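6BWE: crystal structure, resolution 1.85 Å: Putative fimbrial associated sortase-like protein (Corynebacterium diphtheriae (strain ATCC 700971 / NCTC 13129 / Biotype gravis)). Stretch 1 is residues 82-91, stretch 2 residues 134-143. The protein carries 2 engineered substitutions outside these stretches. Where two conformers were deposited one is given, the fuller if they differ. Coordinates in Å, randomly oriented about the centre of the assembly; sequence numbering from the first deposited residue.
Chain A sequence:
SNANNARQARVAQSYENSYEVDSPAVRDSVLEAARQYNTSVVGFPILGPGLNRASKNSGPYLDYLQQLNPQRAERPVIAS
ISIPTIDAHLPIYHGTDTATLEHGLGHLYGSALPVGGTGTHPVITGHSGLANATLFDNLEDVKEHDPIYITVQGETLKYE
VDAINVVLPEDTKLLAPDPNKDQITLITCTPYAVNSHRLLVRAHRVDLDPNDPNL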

# COMPACT_ATOMS: atom_id res chain seq x y z
N SER A 82 17.09 -17.95 6.94
CA SER A 82 17.71 -18.79 7.97
C SER A 82 17.55 -18.13 9.33
O SER A 82 17.84 -16.96 9.48
N ILE A 83 17.08 -18.91 10.31
CA ILE A 83 16.87 -18.49 11.69
C ILE A 83 17.55 -19.56 12.55
O ILE A 83 16.90 -20.49 13.03
N PRO A 84 18.88 -19.48 12.70
CA PRO A 84 19.60 -20.60 13.32
C PRO A 84 19.19 -20.92 14.74
O PRO A 84 19.25 -22.12 15.13
N THR A 85 18.74 -19.94 15.52
CA THR A 85 18.36 -20.27 16.89
C THR A 85 17.18 -21.24 17.01
O THR A 85 16.97 -21.83 18.08
N ILE A 86 16.36 -21.36 15.96
CA ILE A 86 15.31 -22.36 15.92
C ILE A 86 15.54 -23.36 14.78
O ILE A 86 14.64 -24.10 14.42
N ASP A 87 16.76 -23.37 14.24
CA ASP A 87 17.14 -24.24 13.15
C ASP A 87 16.10 -24.28 11.98
O ASP A 87 15.70 -25.35 11.52
N ALA A 88 15.70 -23.10 11.53
CA ALA A 88 14.73 -22.96 10.46
C ALA A 88 15.49 -22.46 9.24
O ALA A 88 16.27 -21.53 9.35
N HIS A 89 15.34 -23.16 8.11
CA HIS A 89 15.88 -22.73 6.82
C HIS A 89 14.82 -23.01 5.77
O HIS A 89 14.51 -24.17 5.46
N LEU A 90 14.21 -21.94 5.28
CA LEU A 90 12.97 -22.05 4.53
C LEU A 90 12.93 -21.14 3.28
O LEU A 90 13.50 -20.05 3.31
N PRO A 91 12.25 -21.61 2.21
CA PRO A 91 12.02 -20.80 1.03
C PRO A 91 10.89 -19.78 1.26
O PRO A 91 9.91 -20.05 2.00
N THR A 134 7.22 -28.52 9.61
CA THR A 134 7.52 -27.70 10.80
C THR A 134 7.21 -26.22 10.52
O THR A 134 6.49 -25.56 11.30
N LEU A 135 7.72 -25.73 9.40
CA LEU A 135 7.47 -24.35 8.97
C LEU A 135 7.80 -23.33 10.09
O LEU A 135 8.95 -23.28 10.52
N PHE A 136 6.83 -22.54 10.55
CA PHE A 136 7.08 -21.58 11.61
C PHE A 136 6.58 -22.09 12.99
O PHE A 136 6.34 -21.28 13.90
N ASP A 137 6.47 -23.42 13.16
CA ASP A 137 6.03 -24.01 14.44
C ASP A 137 6.77 -23.40 15.64
O ASP A 137 6.18 -23.23 16.70
N ASN A 138 8.06 -23.13 15.47
CA ASN A 138 8.91 -22.70 16.57
C ASN A 138 9.32 -21.23 16.51
O ASN A 138 10.23 -20.83 17.23
N LEU A 139 8.59 -20.41 15.72
CA LEU A 139 8.87 -18.96 15.69
C LEU A 139 8.70 -18.34 17.09
O LEU A 139 9.40 -17.40 17.45
N GLU A 140 7.81 -18.92 17.89
CA GLU A 140 7.67 -18.53 19.29
C GLU A 140 8.91 -18.68 20.18
O GLU A 140 8.92 -18.10 21.27
N ASP A 141 9.92 -19.44 19.75
CA ASP A 141 11.15 -19.65 20.53
C ASP A 141 12.29 -18.72 20.13
O ASP A 141 13.36 -18.75 20.72
N VAL A 142 12.05 -17.87 19.13
CA VAL A 142 12.98 -16.85 18.74
C VAL A 142 12.96 -15.78 19.85
O VAL A 142 11.90 -15.39 20.33
N LYS A 143 14.14 -15.35 20.26
CA LYS A 143 14.30 -14.31 21.27
C LYS A 143 14.88 -13.00 20.71
O LYS A 143 15.49 -12.96 19.62

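The contact between the two stretches is apolar in character: no direct hydrogen bond crosses it, and the two together bury 413 Å². The backbones approach most closely at I86 and N138, whose CA atoms lie 6.4 Å apart, and again at L90 and L135, at 7.4 Å. Such spacing leaves the side chains to fill the gap, and in stretch 1 the CA-to-CB bonds of I83, I86 and L90 all point toward stretch 2.

Apolar side-chain contacts form the first class. I83, buried, adopts chi1 m and chi2 t, and its two arms reach different partners: CD1 lies 4.1 Å from F136 CE1 and 4.5 Å from L139 CD1, whereas CG2 lies 4.0 Å from V142 CG2. I86 instead takes chi1 p with chi2 t, which places its CD1 3.8 Å from V142 CG2, so the same valine methyl, held by chi1 t, meets both isoleucines. L90 (m, t) packs through CD2 against L135 CD2 at 4.3 Å and through CD1 against F136 CD1 at 4.2 Å. The CA-to-CB bond of L135 points away, yet its m, t rotamer brings its end nearer. F136 and L139 leave their backbones sideways and likewise bring their ends closer, F136 with an off-well chi1 of -92° and L139 with chi1 t and chi2 p. L90 CD1 and I83 CD1 both approach the F136 ring obliquely.

A second class sets aliphatic groups against backbone or the stems of polar residues. I86, with 94 Å² covered, has the largest share of the contact; its CG2 sits 3.3 Å from N138 O and 3.9 Å from D141 CB, and its CD1 is 4.1 Å from L139 N. These backbone atoms already have partners within stretch 2, since D141 N donates to N138 O at 2.9 Å and L139 N donates to F136 O at 3.0 Å. The methyls therefore pack over a turn that is hydrogen-bonded internally. The CB atoms of I86 and N138 are 4.3 Å apart, and L90 CD1 lies 3.6 Å from L135 O.

The polar link is made by water 1. It donates to I86 O at 2.7 Å and accepts from N138 ND2 at 3.1 Å, so the amide of N138 (chi1 m, chi2 -49°) joins the opposing backbone indirectly. S82, P84, D87, H89 and P91 have no surface covered by stretch 2.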

# COMPACT_ATOMS: atom_id res chain seq x y z
CB SER A 82 19.20 -18.96 7.68
OG SER A 82 19.80 -19.73 8.69
CB ILE A 83 15.39 -18.31 12.07
CG1 ILE A 83 14.64 -17.44 11.02
CG2 ILE A 83 15.30 -17.62 13.40
CD1 ILE A 83 13.14 -17.47 11.17
CB PRO A 84 21.07 -20.16 13.30
CG PRO A 84 21.09 -18.79 12.79
CD PRO A 84 19.79 -18.51 12.10
CB THR A 85 18.09 -19.03 17.76
OG1 THR A 85 17.07 -18.20 17.17
CG2 THR A 85 19.37 -18.25 17.94
CB ILE A 86 13.89 -21.73 15.81
CG1 ILE A 86 13.79 -20.87 14.55
CG2 ILE A 86 13.57 -20.92 17.05
CD1 ILE A 86 12.38 -20.47 14.20
CB ASP A 87 17.39 -25.65 13.69
CG ASP A 87 18.02 -26.58 12.66
OD1 ASP A 87 18.81 -26.11 11.81
OD2 ASP A 87 17.69 -27.78 12.69
CB ALA A 88 13.66 -21.97 10.85
CB HIS A 89 17.21 -23.39 6.44
CG HIS A 89 17.74 -22.92 5.11
ND1 HIS A 89 18.00 -21.59 4.84
CD2 HIS A 89 18.01 -23.60 3.97
CE1 HIS A 89 18.44 -21.47 3.60
NE2 HIS A 89 18.44 -22.67 3.04
CB LEU A 90 11.78 -21.68 5.42
CG LEU A 90 11.49 -22.58 6.62
CD1 LEU A 90 10.48 -21.98 7.55
CD2 LEU A 90 10.95 -23.88 6.11
CB PRO A 91 11.66 -21.85 -0.04
CG PRO A 91 11.01 -22.94 0.72
CD PRO A 91 11.69 -22.97 2.07
CB THR A 134 8.98 -27.92 11.27
OG1 THR A 134 9.08 -29.26 11.77
CG2 THR A 134 9.39 -26.96 12.40
CB LEU A 135 6.06 -24.20 8.34
CG LEU A 135 5.89 -25.01 7.05
CD1 LEU A 135 4.42 -25.15 6.71
CD2 LEU A 135 6.67 -24.37 5.88
CB PHE A 136 6.43 -20.22 11.25
CG PHE A 136 7.31 -19.23 10.52
CD1 PHE A 136 8.66 -19.42 10.28
CD2 PHE A 136 6.75 -18.04 10.10
CE1 PHE A 136 9.43 -18.46 9.66
CE2 PHE A 136 7.54 -17.07 9.46
CZ PHE A 136 8.88 -17.29 9.26
CB ASP A 137 6.36 -25.50 14.51
CG ASP A 137 5.39 -26.39 13.80
OD1 ASP A 137 4.37 -25.93 13.26
OD2 ASP A 137 5.72 -27.62 13.76
CB ASN A 138 10.12 -23.61 16.65
CG ASN A 138 9.72 -25.06 16.79
OD1 ASN A 138 8.88 -25.41 17.63
ND2 ASN A 138 10.29 -25.91 15.95
CB LEU A 139 7.95 -18.23 14.69
CG LEU A 139 8.27 -16.77 14.45
CD1 LEU A 139 9.64 -16.63 13.79
CD2 LEU A 139 7.19 -16.14 13.59
CB GLU A 140 6.52 -19.31 19.92
CG GLU A 140 6.84 -20.79 20.15
CD GLU A 140 5.62 -21.62 20.44
OE1 GLU A 140 4.54 -21.06 20.72
OE2 GLU A 140 5.76 -22.87 20.44
CB ASP A 141 11.62 -21.12 20.38
CG ASP A 141 10.63 -22.12 20.97
OD1 ASP A 141 9.79 -21.71 21.82
OD2 ASP A 141 10.69 -23.34 20.60
CB VAL A 142 12.60 -16.21 17.39
CG1 VAL A 142 13.52 -15.08 17.05
CG2 VAL A 142 12.59 -17.25 16.27
CB LYS A 143 15.24 -14.82 22.36
CG LYS A 143 14.66 -15.99 23.15
CD LYS A 143 15.79 -16.76 23.85
CE LYS A 143 15.51 -17.06 25.31
NZ LYS A 143 14.29 -17.85 25.58
O HOH W 1 12.12 -24.73 13.71